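Local coordinates for protein DNA polymerase (Pyrobaculum calidifontis, PDB 5MDN) that probably catalyses template-directed DNA synthesis, adding deoxyribonucleotides from their triphosphates to a growing strand with release of diphosphate, as a type-B polymerase, at residues Y43-K48 with R72-R77; A111-Y116 with G522-K527; Y383-V388 with T466-A471. One frame throughout, in Å; residues are numbered along the deposited sequence.

Contact 1: Y43-K48 with R72-R77; sequences YAKCDK and RRFFGR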
loop_
_atom_site.group_PDB
_atom_site.type_symbol
_atom_site.label_atom_id
_atom_site.label_comp_id
_atom_site.label_asym_id
_atom_site.label_seq_id
_atom_site.Cartn_x
_atom_site.Cartn_y
_atom_site.Cartn_z
ATOM N N TYR A 43 -9.394 -23.443 -17.031
ATOM C CA TYR A 43 -9.774 -23.625 -18.423
ATOM C C TYR A 43 -8.590 -24.107 -19.253
ATOM O O TYR A 43 -7.428 -23.839 -18.936
ATOM C CB TYR A 43 -10.320 -22.328 -19.027
ATOM C CG TYR A 43 -11.544 -21.781 -18.330
ATOM C CD1 TYR A 43 -12.751 -22.465 -18.359
ATOM C CD2 TYR A 43 -11.496 -20.568 -17.657
ATOM C CE1 TYR A 43 -13.875 -21.961 -17.726
ATOM C CE2 TYR A 43 -12.613 -20.055 -17.025
ATOM C CZ TYR A 43 -13.798 -20.755 -17.063
ATOM O OH TYR A 43 -14.911 -20.247 -16.432
ATOM N N ALA A 44 -8.904 -24.833 -20.323
ATOM C CA ALA A 44 -7.915 -25.307 -21.281
ATOM C C ALA A 44 -8.453 -25.036 -22.677
ATOM O O ALA A 44 -9.526 -25.531 -23.032
ATOM C CB ALA A 44 -7.634 -26.799 -21.086
ATOM N N LYS A 45 -7.709 -24.265 -23.469
ATOM C CA LYS A 45 -8.176 -23.855 -24.791
ATOM C C LYS A 45 -7.869 -24.962 -25.795
ATOM O O LYS A 45 -6.704 -25.223 -26.113
ATOM C CB LYS A 45 -7.547 -22.520 -25.186
ATOM C CG LYS A 45 -8.261 -21.814 -26.333
ATOM C CD LYS A 45 -7.633 -20.461 -26.656
ATOM C CE LYS A 45 -6.142 -20.542 -26.929
ATOM N NZ LYS A 45 -5.570 -19.177 -27.114
ATOM N N CYS A 46 -8.920 -25.599 -26.305
ATOM C CA CYS A 46 -8.805 -26.778 -27.151
ATOM C C CYS A 46 -8.883 -26.426 -28.630
ATOM O O CYS A 46 -9.686 -25.580 -29.040
ATOM C CB CYS A 46 -9.910 -27.782 -26.810
ATOM S SG CYS A 46 -11.565 -27.084 -26.931
ATOM N N ASP A 47 -8.040 -27.080 -29.426
ATOM C CA ASP A 47 -8.226 -27.089 -30.871
ATOM C C ASP A 47 -9.204 -28.179 -31.309
ATOM O O ASP A 47 -10.025 -27.950 -32.204
ATOM C CB ASP A 47 -6.870 -27.242 -31.573
ATOM C CG ASP A 47 -6.139 -28.520 -31.191
ATOM O OD1 ASP A 47 -6.800 -29.517 -30.818
ATOM O OD2 ASP A 47 -4.891 -28.525 -31.273
ATOM N N LYS A 48 -9.126 -29.362 -30.704
ATOM C CA LYS A 48 -10.182 -30.366 -30.783
ATOM C C LYS A 48 -10.655 -30.657 -29.366
ATOM O O LYS A 48 -9.834 -30.836 -28.460
ATOM C CB LYS A 48 -9.701 -31.653 -31.466
ATOM C CG LYS A 48 -9.894 -31.686 -32.979
ATOM C CD LYS A 48 -8.898 -30.796 -33.704
ATOM C CE LYS A 48 -9.137 -30.829 -35.205
ATOM N NZ LYS A 48 -8.120 -30.051 -35.965
ATOM N N ARG A 72 -16.724 -19.508 -23.853
ATOM C CA ARG A 72 -16.502 -18.217 -23.224
ATOM C C ARG A 72 -15.764 -17.307 -24.196
ATOM O O ARG A 72 -15.337 -17.724 -25.276
ATOM C CB ARG A 72 -15.719 -18.355 -21.910
ATOM C CG ARG A 72 -16.209 -19.487 -21.023
ATOM C CD ARG A 72 -15.995 -19.208 -19.550
ATOM N NE ARG A 72 -16.620 -20.245 -18.733
ATOM C CZ ARG A 72 -17.922 -20.304 -18.468
ATOM N NH1 ARG A 72 -18.742 -19.380 -18.953
ATOM N NH2 ARG A 72 -18.405 -21.286 -17.721
ATOM N N ARG A 73 -15.617 -16.050 -23.797
ATOM C CA ARG A 73 -14.930 -15.060 -24.609
ATOM C C ARG A 73 -13.447 -15.020 -24.263
ATOM O O ARG A 73 -13.047 -15.280 -23.126
ATOM C CB ARG A 73 -15.547 -13.676 -24.406
ATOM C CG ARG A 73 -17.058 -13.643 -24.526
ATOM C CD ARG A 73 -17.603 -12.275 -24.148
ATOM N NE ARG A 73 -17.265 -11.265 -25.147
ATOM C CZ ARG A 73 -17.618 -9.986 -25.067
ATOM N NH1 ARG A 73 -18.324 -9.559 -24.029
ATOM N NH2 ARG A 73 -17.270 -9.136 -26.023
ATOM N N PHE A 74 -12.633 -14.689 -25.262
ATOM C CA PHE A 74 -11.194 -14.524 -25.073
ATOM C C PHE A 74 -10.761 -13.346 -25.933
ATOM O O PHE A 74 -10.718 -13.461 -27.163
ATOM C CB PHE A 74 -10.438 -15.799 -25.448
ATOM C CG PHE A 74 -8.969 -15.749 -25.135
ATOM C CD1 PHE A 74 -8.531 -15.654 -23.825
ATOM C CD2 PHE A 74 -8.027 -15.813 -26.148
ATOM C CE1 PHE A 74 -7.182 -15.613 -23.529
ATOM C CE2 PHE A 74 -6.675 -15.773 -25.860
ATOM C CZ PHE A 74 -6.253 -15.672 -24.547
ATOM N N PHE A 75 -10.441 -12.222 -25.287
ATOM C CA PHE A 75 -10.241 -10.945 -25.975
ATOM C C PHE A 75 -11.424 -10.617 -26.882
ATOM O O PHE A 75 -11.261 -10.147 -28.010
ATOM C CB PHE A 75 -8.933 -10.938 -26.768
ATOM C CG PHE A 75 -7.702 -10.912 -25.914
ATOM C CD1 PHE A 75 -7.248 -9.722 -25.372
ATOM C CD2 PHE A 75 -6.993 -12.075 -25.658
ATOM C CE1 PHE A 75 -6.112 -9.688 -24.590
ATOM C CE2 PHE A 75 -5.853 -12.049 -24.874
ATOM C CZ PHE A 75 -5.412 -10.851 -24.340
ATOM N N GLY A 76 -12.633 -10.866 -26.381
ATOM C CA GLY A 76 -13.852 -10.587 -27.107
ATOM C C GLY A 76 -14.320 -11.713 -28.009
ATOM O O GLY A 76 -15.528 -11.923 -28.151
ATOM N N ARG A 77 -13.388 -12.442 -28.616
ATOM C CA ARG A 77 -13.758 -13.525 -29.520
ATOM C C ARG A 77 -14.292 -14.711 -28.724
ATOM O O ARG A 77 -13.623 -15.177 -27.791
ATOM C CB ARG A 77 -12.546 -13.958 -30.344
ATOM C CG ARG A 77 -11.899 -12.839 -31.142
ATOM C CD ARG A 77 -10.623 -13.320 -31.826
ATOM N NE ARG A 77 -9.976 -12.263 -32.599
ATOM C CZ ARG A 77 -9.154 -11.348 -32.088
ATOM N NH1 ARG A 77 -8.868 -11.348 -30.792
ATOM N NH2 ARG A 77 -8.616 -10.427 -32.877
#

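Contact 2: A111-Y116 with G522-K527; sequences ADIRYY and GARWYK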
loop_
_atom_site.group_PDB
_atom_site.type_symbol
_atom_site.label_atom_id
_atom_site.label_comp_id
_atom_site.label_asym_id
_atom_site.label_seq_id
_atom_site.Cartn_x
_atom_site.Cartn_y
_atom_site.Cartn_z
ATOM N N ALA A 111 -5.572 -20.820 -13.995
ATOM C CA ALA A 111 -5.179 -21.910 -13.114
ATOM C C ALA A 111 -4.542 -21.437 -11.814
ATOM O O ALA A 111 -4.389 -22.243 -10.889
ATOM C CB ALA A 111 -4.212 -22.847 -13.841
ATOM N N ASP A 112 -4.166 -20.161 -11.718
ATOM C CA ASP A 112 -3.439 -19.637 -10.567
ATOM C C ASP A 112 -4.285 -18.685 -9.725
ATOM O O ASP A 112 -3.749 -17.784 -9.074
ATOM C CB ASP A 112 -2.160 -18.939 -11.022
ATOM C CG ASP A 112 -2.433 -17.760 -11.931
ATOM O OD1 ASP A 112 -3.420 -17.813 -12.695
ATOM O OD2 ASP A 112 -1.663 -16.777 -11.877
ATOM N N ILE A 113 -5.602 -18.862 -9.722
ATOM C CA ILE A 113 -6.489 -18.009 -8.937
ATOM C C ILE A 113 -6.723 -18.697 -7.598
ATOM O O ILE A 113 -7.205 -19.835 -7.552
ATOM C CB ILE A 113 -7.818 -17.744 -9.668
ATOM C CG1 ILE A 113 -7.685 -16.628 -10.720
ATOM C CG2 ILE A 113 -8.919 -17.386 -8.676
ATOM C CD1 ILE A 113 -6.707 -16.903 -11.841
ATOM N N ARG A 114 -6.363 -18.021 -6.507
ATOM C CA ARG A 114 -6.477 -18.630 -5.188
ATOM C C ARG A 114 -7.936 -18.951 -4.875
ATOM O O ARG A 114 -8.853 -18.221 -5.261
ATOM C CB ARG A 114 -5.855 -17.730 -4.114
ATOM C CG ARG A 114 -6.602 -16.465 -3.787
ATOM C CD ARG A 114 -5.812 -15.649 -2.768
ATOM N NE ARG A 114 -4.631 -15.028 -3.364
ATOM C CZ ARG A 114 -4.459 -13.716 -3.486
ATOM N NH1 ARG A 114 -5.389 -12.882 -3.042
ATOM N NH2 ARG A 114 -3.359 -13.236 -4.051
ATOM N N TYR A 115 -8.134 -20.073 -4.182
ATOM C CA TYR A 115 -9.427 -20.749 -4.163
ATOM C C TYR A 115 -10.532 -19.873 -3.576
ATOM O O TYR A 115 -11.608 -19.743 -4.170
ATOM C CB TYR A 115 -9.297 -22.065 -3.396
ATOM C CG TYR A 115 -10.571 -22.867 -3.292
ATOM C CD1 TYR A 115 -11.187 -23.377 -4.428
ATOM C CD2 TYR A 115 -11.135 -23.158 -2.056
ATOM C CE1 TYR A 115 -12.346 -24.123 -4.341
ATOM C CE2 TYR A 115 -12.290 -23.909 -1.960
ATOM C CZ TYR A 115 -12.892 -24.387 -3.103
ATOM O OH TYR A 115 -14.045 -25.133 -3.006
ATOM N N TYR A 116 -10.301 -19.272 -2.404
ATOM C CA TYR A 116 -11.382 -18.514 -1.778
ATOM C C TYR A 116 -11.681 -17.205 -2.504
ATOM O O TYR A 116 -12.775 -16.655 -2.332
ATOM C CB TYR A 116 -11.081 -18.258 -0.296
ATOM C CG TYR A 116 -9.957 -17.293 0.008
ATOM C CD1 TYR A 116 -8.630 -17.649 -0.193
ATOM C CD2 TYR A 116 -10.224 -16.035 0.535
ATOM C CE1 TYR A 116 -7.603 -16.771 0.100
ATOM C CE2 TYR A 116 -9.205 -15.152 0.832
ATOM C CZ TYR A 116 -7.896 -15.524 0.612
ATOM O OH TYR A 116 -6.876 -14.649 0.904
ATOM N N GLY A 522 3.845 -6.721 -16.604
ATOM C CA GLY A 522 3.414 -7.978 -16.024
ATOM C C GLY A 522 1.949 -7.991 -15.639
ATOM O O GLY A 522 1.587 -8.477 -14.563
ATOM N N ALA A 523 1.095 -7.467 -16.512
ATOM C CA ALA A 523 -0.340 -7.426 -16.279
ATOM C C ALA A 523 -1.062 -8.360 -17.243
ATOM O O ALA A 523 -0.594 -8.623 -18.354
ATOM C CB ALA A 523 -0.888 -6.005 -16.429
ATOM N N ARG A 524 -2.212 -8.861 -16.791
ATOM C CA ARG A 524 -2.998 -9.788 -17.597
ATOM C C ARG A 524 -3.516 -9.113 -18.860
ATOM O O ARG A 524 -3.388 -9.652 -19.966
ATOM C CB ARG A 524 -4.142 -10.337 -16.747
ATOM C CG ARG A 524 -3.587 -11.157 -15.613
ATOM C CD ARG A 524 -4.577 -11.564 -14.546
ATOM N NE ARG A 524 -3.824 -11.873 -13.331
ATOM C CZ ARG A 524 -4.231 -12.671 -12.353
ATOM N NH1 ARG A 524 -5.400 -13.285 -12.433
ATOM N NH2 ARG A 524 -3.451 -12.866 -11.296
ATOM N N TRP A 525 -4.106 -7.928 -18.711
ATOM C CA TRP A 525 -4.620 -7.154 -19.833
ATOM C C TRP A 525 -3.622 -6.106 -20.314
ATOM O O TRP A 525 -4.023 -5.029 -20.768
ATOM C CB TRP A 525 -5.950 -6.503 -19.457
ATOM C CG TRP A 525 -7.081 -7.476 -19.457
ATOM C CD1 TRP A 525 -7.832 -7.854 -20.528
ATOM C CD2 TRP A 525 -7.574 -8.221 -18.337
ATOM N NE1 TRP A 525 -8.772 -8.778 -20.144
ATOM C CE2 TRP A 525 -8.634 -9.021 -18.803
ATOM C CE3 TRP A 525 -7.225 -8.283 -16.985
ATOM C CZ2 TRP A 525 -9.349 -9.875 -17.967
ATOM C CZ3 TRP A 525 -7.937 -9.131 -16.155
ATOM C CH2 TRP A 525 -8.986 -9.915 -16.649
ATOM N N TYR A 526 -2.329 -6.408 -20.221
ATOM C CA TYR A 526 -1.299 -5.519 -20.737
ATOM C C TYR A 526 -1.238 -5.601 -22.256
ATOM O O TYR A 526 -1.162 -6.692 -22.830
ATOM C CB TYR A 526 0.066 -5.864 -20.146
ATOM C CG TYR A 526 1.206 -5.150 -20.841
ATOM C CD1 TYR A 526 1.400 -3.784 -20.676
ATOM C CD2 TYR A 526 2.076 -5.838 -21.677
ATOM C CE1 TYR A 526 2.432 -3.125 -21.317
ATOM C CE2 TYR A 526 3.111 -5.189 -22.322
ATOM C CZ TYR A 526 3.284 -3.831 -22.138
ATOM O OH TYR A 526 4.312 -3.178 -22.778
ATOM N N LYS A 527 -1.270 -4.440 -22.905
ATOM C CA LYS A 527 -0.995 -4.330 -24.333
ATOM C C LYS A 527 -0.277 -3.012 -24.568
ATOM O O LYS A 527 -0.795 -1.951 -24.205
ATOM C CB LYS A 527 -2.280 -4.409 -25.160
ATOM C CG LYS A 527 -2.048 -4.389 -26.657
ATOM C CD LYS A 527 -1.355 -5.664 -27.110
ATOM C CE LYS A 527 -2.343 -6.699 -27.623
ATOM N NZ LYS A 527 -2.968 -6.274 -28.901
#

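Contact 3: Y383-V388 with T466-A471; sequences YRMGEV and TGFIPA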
loop_
_atom_site.group_PDB
_atom_site.type_symbol
_atom_site.label_atom_id
_atom_site.label_comp_id
_atom_site.label_asym_id
_atom_site.label_seq_id
_atom_site.Cartn_x
_atom_site.Cartn_y
_atom_site.Cartn_z
ATOM N N TYR A 383 -15.452 -12.132 -15.081
ATOM C CA TYR A 383 -16.329 -13.280 -14.872
ATOM C C TYR A 383 -17.763 -12.959 -15.281
ATOM O O TYR A 383 -18.367 -13.681 -16.082
ATOM C CB TYR A 383 -16.278 -13.740 -13.417
ATOM C CG TYR A 383 -17.181 -14.923 -13.161
ATOM C CD1 TYR A 383 -16.827 -16.193 -13.599
ATOM C CD2 TYR A 383 -18.396 -14.769 -12.512
ATOM C CE1 TYR A 383 -17.653 -17.280 -13.384
ATOM C CE2 TYR A 383 -19.229 -15.848 -12.291
ATOM C CZ TYR A 383 -18.852 -17.103 -12.729
ATOM O OH TYR A 383 -19.675 -18.185 -12.514
ATOM N N ARG A 384 -18.328 -11.878 -14.736
ATOM C CA ARG A 384 -19.717 -11.546 -15.030
ATOM C C ARG A 384 -19.927 -11.086 -16.465
ATOM O O ARG A 384 -21.078 -10.951 -16.890
ATOM C CB ARG A 384 -20.219 -10.469 -14.067
ATOM C CG ARG A 384 -20.246 -10.901 -12.614
ATOM C CD ARG A 384 -21.100 -12.145 -12.454
ATOM N NE ARG A 384 -21.244 -12.557 -11.062
ATOM C CZ ARG A 384 -21.949 -13.614 -10.675
ATOM N NH1 ARG A 384 -22.571 -14.358 -11.579
ATOM N NH2 ARG A 384 -22.037 -13.926 -9.389
ATOM N N MET A 385 -18.856 -10.834 -17.214
ATOM C CA MET A 385 -18.952 -10.563 -18.639
ATOM C C MET A 385 -18.661 -11.794 -19.486
ATOM O O MET A 385 -18.690 -11.705 -20.717
ATOM C CB MET A 385 -18.007 -9.422 -19.028
ATOM C CG MET A 385 -18.369 -8.086 -18.396
ATOM S SD MET A 385 -17.241 -6.753 -18.840
ATOM C CE MET A 385 -17.977 -5.387 -17.946
ATOM N N GLY A 386 -18.385 -12.934 -18.858
ATOM C CA GLY A 386 -18.116 -14.153 -19.595
ATOM C C GLY A 386 -16.782 -14.176 -20.307
ATOM O O GLY A 386 -16.652 -14.841 -21.340
ATOM N N GLU A 387 -15.783 -13.473 -19.781
ATOM C CA GLU A 387 -14.476 -13.359 -20.412
ATOM C C GLU A 387 -13.450 -14.174 -19.639
ATOM O O GLU A 387 -13.334 -14.033 -18.416
ATOM C CB GLU A 387 -14.029 -11.897 -20.483
ATOM C CG GLU A 387 -13.078 -11.600 -21.630
ATOM C CD GLU A 387 -13.781 -10.964 -22.813
ATOM O OE1 GLU A 387 -14.840 -10.337 -22.601
ATOM O OE2 GLU A 387 -13.281 -11.099 -23.951
ATOM N N VAL A 388 -12.712 -15.019 -20.352
ATOM C CA VAL A 388 -11.596 -15.746 -19.761
ATOM C C VAL A 388 -10.407 -14.805 -19.636
ATOM O O VAL A 388 -10.122 -14.011 -20.541
ATOM C CB VAL A 388 -11.257 -16.987 -20.609
ATOM C CG1 VAL A 388 -9.861 -17.501 -20.295
ATOM C CG2 VAL A 388 -12.289 -18.080 -20.372
ATOM N N THR A 466 -18.106 -1.964 -27.598
ATOM C CA THR A 466 -17.266 -1.490 -26.532
ATOM C C THR A 466 -16.318 -2.520 -25.973
ATOM O O THR A 466 -16.654 -3.639 -25.778
ATOM C CB THR A 466 -18.098 -0.895 -25.403
ATOM O OG1 THR A 466 -18.634 -1.950 -24.670
ATOM C CG2 THR A 466 -19.241 -0.207 -25.905
ATOM N N GLY A 467 -15.093 -2.131 -25.768
ATOM C CA GLY A 467 -14.084 -3.019 -25.281
ATOM C C GLY A 467 -14.237 -3.363 -23.847
ATOM O O GLY A 467 -14.999 -2.816 -23.154
ATOM N N PHE A 468 -13.441 -4.273 -23.387
ATOM C CA PHE A 468 -13.541 -4.744 -22.009
ATOM C C PHE A 468 -13.191 -3.641 -21.018
ATOM O O PHE A 468 -13.971 -3.341 -20.108
ATOM C CB PHE A 468 -12.642 -5.962 -21.802
ATOM C CG PHE A 468 -12.574 -6.428 -20.376
ATOM C CD1 PHE A 468 -13.729 -6.753 -19.684
ATOM C CD2 PHE A 468 -11.356 -6.539 -19.726
ATOM C CE1 PHE A 468 -13.671 -7.179 -18.371
ATOM C CE2 PHE A 468 -11.291 -6.965 -18.412
ATOM C CZ PHE A 468 -12.449 -7.285 -17.734
ATOM N N ILE A 469 -12.012 -3.029 -21.176
ATOM C CA ILE A 469 -11.599 -1.977 -20.242
ATOM C C ILE A 469 -12.528 -0.776 -20.293
ATOM O O ILE A 469 -12.894 -0.263 -19.224
ATOM C CB ILE A 469 -10.123 -1.613 -20.475
ATOM C CG1 ILE A 469 -9.231 -2.830 -20.224
ATOM C CG2 ILE A 469 -9.710 -0.457 -19.574
ATOM C CD1 ILE A 469 -9.332 -3.379 -18.818
ATOM N N PRO A 470 -12.948 -0.263 -21.458
ATOM C CA PRO A 470 -13.950 0.816 -21.433
ATOM C C PRO A 470 -15.241 0.421 -20.737
ATOM O O PRO A 470 -15.781 1.215 -19.958
ATOM C CB PRO A 470 -14.171 1.119 -22.920
ATOM C CG PRO A 470 -12.895 0.738 -23.566
ATOM C CD PRO A 470 -12.420 -0.474 -22.820
ATOM N N ALA A 471 -15.735 -0.798 -20.970
ATOM C CA ALA A 471 -16.971 -1.231 -20.327
ATOM C C ALA A 471 -16.850 -1.203 -18.806
ATOM O O ALA A 471 -17.813 -0.868 -18.107
ATOM C CB ALA A 471 -17.353 -2.631 -20.809
#

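Contact 1: Y43-K48 with R72-R77
Y43 and K45 of strand 41-46 meet R72 and F74 of strand 64-74 across one face of a four-stranded antiparallel sheet. Strand 77-86 runs between them: the CA atoms of Y43 and R72 are 9.9 Å apart, and only long side chains bridge that gap. R72 leaves its backbone with CG anti to the carbonyl carbon (chi1 -45°), and the chain then runs extended to NE. CD packs 3.7 Å from Y43 CZ, NE comes to 2.9 Å from Y43 OH, R72 CZ and NH2 stand 3.6 and 3.9 Å from the same oxygen, and Y43 CE1 lies at the guanidinium's edge, in its plane. Ring and guanidinium planes are 63° apart. Tyrosine suits the place, its ring long and its tip polar; with an alanine here, R72 would probably lose the ring it packs against and be freer to turn. Beyond R72, a type I' turn from F74 to R77 closes the hairpin into strand 77-86, and the F75 ring turns its edge to F74, CD2 standing over the centre of one face. K45, bent at chi3, crosses F74 at about a right angle; its NZ is hydrogen-bonded to Y109 OH and sits 3.8 Å from F74 CE2.

Contact 2: A111-Y116 with G522-K527
Two neighbours, I113 and D112, meet the guanidinium end of R524, and everything that passes between 111-116 and 522-527 goes through this one arginine. The van der Waals part is a single approach, the I113 methyl CD1 lying 3.9 Å from R524 NH1. R524 spans the gap because its chain is extended from CG to NE, while I113 offers the tip of its longer branch, whose CG1 is anti to the carbonyl carbon (chi1 -81°). Isoleucine gives this spot an apolar reach without adding another charge.

The charged part is looser. D112 OD2 and R524 NH2 are 4.3 Å apart, too far for a salt bridge, with the oxygen well off the plane of the guanidinium, so no N-H is aimed at it. Each group has a firmer mate: D112 OD1 is bridged to R392, and R524 NE to E375. R392 and R395 gather beside R524, and the carboxylates of D112 and E375 probably balance their charge. Aspartate suits 112 because its two oxygens can face different arginines.

In the fold, 111-116 links strand 105-109 to helix 115-123, in the range of the family B exonuclease domain. The loop 522-527, with a type I turn from A523 to Y526, joins helices 514-519 and 528-551 in that of the polymerase family, far along the chain. Helix 370-384 flanks both, R114 touching its W376, R524 its L379, and W525 its L378.

Contact 3: Y383-V388 with T466-A471
A Met-aromatic contact joins the C-terminal end of helix 370-384 to the first turn of helix 468-486, with M385 supplying the sulfur and F468 the ring. The sulfur comes at the ring's edge: M385 SD lies 4.7 Å from the centroid of F468, 83° off the ring normal. It sits evenly beside one ring bond, 3.6 Å from both CD1 and CE1 of F468, where the hydrogen-bearing rim can face the polarisable sulfur. M385 gets there by an extended chain beyond CG (chi2 179°), and its methyl CE turns away from the ring to lie 4.0 Å from A471 CB. Methionine is apt here, being long, unbranched and apolar; alanine, one turn along from F468, is small enough to admit the methyl.

Both backbones are shaped by helix ends. After M385 the chain leaves helix 370-384 through a Schellman motif, in which G386 takes the positive phi that glycine tolerates and its N bonds to Y383 O. On the other side G467 is the N-cap of helix 468-486, its O accepting from A471 N at 3.1 Å; glycine suits this place, where P470 CD leaves little room for a beta carbon. P470 fits the first turn, where a proline's missing N-H costs no helical bond. F468 is also met by the W525 ring, and its backbone N is hydrogen-bonded to D437 OD2.

Overall arrangement
The three contacts form a compact group in one flank of the molecule, their centres 14 to 16 Å apart. Contacts 1 and 3 touch directly: R73 O and V388 N are 2.8 Å apart, a probable hydrogen bond, and E387 takes the N-H of G76, so the hairpin of contact 1 is fastened to the chain leaving helix 370-384. Contact 3 meets contact 2 through rings, W525 CE2 lying 3.4 Å from F468 CE2. Contacts 1 and 2 approach to about 5 Å between nearest atoms without touching. All three lie away from the magnesium site of D7 and D363 and from D169 and D236, and are structural packing.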